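Side-chain contact in exodeoxyribonuclease III (Neisseria meningitidis, PDB 2JC4), which probably degrades double-stranded DNA from its 3' ends as a magnesium- or manganese-dependent exonuclease of the AP/ExoA repair family: residues E172-W175 and F176-L180. Numbering follows the deposited sequence.
Sequences ERQW and FQNLL
Gln-174 and Asn-178, one turn apart on the alpha-helix 170-180, are joined twice. Between side chains, Gln-174 NE2 donates to Asn-178 OD1 at 2.9 Å, nearly straight at 163°; the acceptor lies in the plane of the Gln-174 amide, but the donor stands above the Asn-178 carbonyl plane, off the lone pairs. With CG anti to the backbone N, the Gln-174 chain first runs outward; the bend at chi2 (54°) and the turn of the amide then bring NE2 toward Asn-178. Between backbones, Asn-178 N donates to Gln-174 O at 2.8 Å. The same i to i+4 ladder links Phe-176 N to Glu-172 O at 3.0 Å and Gln-177 N to Arg-173 O at 2.9 Å, then weakens at Leu-179 N to Trp-175 O, 3.5 Å. Gln-177 turns its own amide on to Asp-181, while Glu-172 pairs with Lys-120 of helix 115-135. The helix lies on the flank of the DNase I-like fold: Trp-175 meets Phe-117 of that neighbouring helix, and Phe-176 and Leu-179 pack on Leu-220 of strand 217-221. Within helix 170-180, Glu-172 CA lies 3.7 Å above one face of the Trp-175 indole, toward its rim, and Asn-178 ND2 approaches the ring's edge, 4.2 Å from Trp-175 CD1.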
loop_
_atom_site.group_PDB
_atom_site.type_symbol
_atom_site.label_atom_id
_atom_site.label_comp_id
_atom_site.label_asym_id
_atom_site.label_seq_id
_atom_site.Cartn_x
_atom_site.Cartn_y
_atom_site.Cartn_z
ATOM N N GLU A 172 -8.138 15.050 3.887
ATOM C CA GLU A 172 -7.501 13.769 3.509
ATOM C C GLU A 172 -8.359 12.614 3.970
ATOM O O GLU A 172 -8.566 11.631 3.231
ATOM C CB GLU A 172 -6.116 13.660 4.138
ATOM C CG GLU A 172 -5.033 14.456 3.395
ATOM C CD GLU A 172 -3.750 14.590 4.236
ATOM O OE1 GLU A 172 -3.807 15.236 5.293
ATOM O OE2 GLU A 172 -2.695 14.039 3.856
ATOM N N ARG A 173 -8.908 12.731 5.180
ATOM C CA ARG A 173 -9.777 11.659 5.682
ATOM C C ARG A 173 -11.041 11.512 4.829
ATOM O O ARG A 173 -11.511 10.395 4.579
ATOM C CB ARG A 173 -10.062 11.858 7.171
ATOM C CG ARG A 173 -8.827 11.603 7.987
ATOM C CD ARG A 173 -8.983 12.031 9.424
ATOM N NE ARG A 173 -7.814 11.535 10.183
ATOM C CZ ARG A 173 -7.500 11.938 11.405
ATOM N NH1 ARG A 173 -8.267 12.842 12.029
ATOM N NH2 ARG A 173 -6.443 11.410 12.027
ATOM N N GLN A 174 -11.521 12.632 4.288
ATOM C CA GLN A 174 -12.618 12.560 3.317
ATOM C C GLN A 174 -12.243 11.840 2.023
ATOM O O GLN A 174 -13.058 11.070 1.504
ATOM C CB GLN A 174 -13.209 13.932 3.001
ATOM C CG GLN A 174 -14.570 13.822 2.212
ATOM C CD GLN A 174 -15.600 12.929 2.923
ATOM O OE1 GLN A 174 -16.028 13.200 4.061
ATOM N NE2 GLN A 174 -16.009 11.866 2.253
ATOM N N TRP A 175 -11.026 12.055 1.521
ATOM C CA TRP A 175 -10.561 11.325 0.332
ATOM C C TRP A 175 -10.484 9.828 0.594
ATOM O O TRP A 175 -10.877 9.042 -0.264
ATOM C CB TRP A 175 -9.212 11.842 -0.185
ATOM C CG TRP A 175 -9.232 13.321 -0.451
ATOM C CD1 TRP A 175 -10.332 14.105 -0.720
ATOM C CD2 TRP A 175 -8.093 14.201 -0.463
ATOM N NE1 TRP A 175 -9.940 15.422 -0.870
ATOM C CE2 TRP A 175 -8.573 15.503 -0.714
ATOM C CE3 TRP A 175 -6.723 14.014 -0.240
ATOM C CZ2 TRP A 175 -7.726 16.608 -0.771
ATOM C CZ3 TRP A 175 -5.874 15.123 -0.284
ATOM C CH2 TRP A 175 -6.385 16.397 -0.557
ATOM N N PHE A 176 -10.044 9.441 1.784
ATOM C CA PHE A 176 -10.016 8.042 2.159
ATOM C C PHE A 176 -11.453 7.503 2.248
ATOM O O PHE A 176 -11.748 6.400 1.760
ATOM C CB PHE A 176 -9.243 7.843 3.478
ATOM C CG PHE A 176 -9.155 6.391 3.917
ATOM C CD1 PHE A 176 -8.243 5.520 3.305
ATOM C CD2 PHE A 176 -9.996 5.894 4.907
ATOM C CE1 PHE A 176 -8.161 4.187 3.697
ATOM C CE2 PHE A 176 -9.909 4.547 5.300
ATOM C CZ PHE A 176 -8.980 3.715 4.705
ATOM N N GLN A 177 -12.348 8.293 2.834
ATOM C CA GLN A 177 -13.763 7.904 2.920
ATOM C C GLN A 177 -14.365 7.727 1.527
ATOM O O GLN A 177 -15.175 6.805 1.315
ATOM C CB GLN A 177 -14.572 8.887 3.802
ATOM C CG GLN A 177 -16.032 8.435 4.133
ATOM C CD GLN A 177 -16.084 7.118 4.880
ATOM O OE1 GLN A 177 -15.437 6.969 5.917
ATOM N NE2 GLN A 177 -16.825 6.149 4.354
ATOM N N ASN A 178 -13.951 8.556 0.568
ATOM C CA ASN A 178 -14.480 8.414 -0.795
ATOM C C ASN A 178 -14.180 7.056 -1.434
ATOM O O ASN A 178 -14.933 6.561 -2.278
ATOM C CB ASN A 178 -13.992 9.538 -1.698
ATOM C CG ASN A 178 -14.472 10.900 -1.248
ATOM O OD1 ASN A 178 -15.428 11.001 -0.498
ATOM N ND2 ASN A 178 -13.815 11.970 -1.733
ATOM N N LEU A 179 -13.060 6.455 -1.058
ATOM C CA LEU A 179 -12.719 5.100 -1.504
ATOM C C LEU A 179 -13.598 4.044 -0.810
ATOM O O LEU A 179 -14.158 3.191 -1.455
ATOM C CB LEU A 179 -11.225 4.829 -1.253
ATOM C CG LEU A 179 -10.228 5.652 -2.076
ATOM C CD1 LEU A 179 -8.792 5.427 -1.562
ATOM C CD2 LEU A 179 -10.337 5.354 -3.610
ATOM N N LEU A 180 -13.703 4.101 0.515
ATOM C CA LEU A 180 -14.630 3.231 1.238
ATOM C C LEU A 180 -16.071 3.297 0.667
ATOM O O LEU A 180 -16.733 2.247 0.546
ATOM C CB LEU A 180 -14.655 3.591 2.731
ATOM C CG LEU A 180 -13.327 3.460 3.500
ATOM C CD1 LEU A 180 -13.520 3.828 4.967
ATOM C CD2 LEU A 180 -12.692 2.055 3.348
#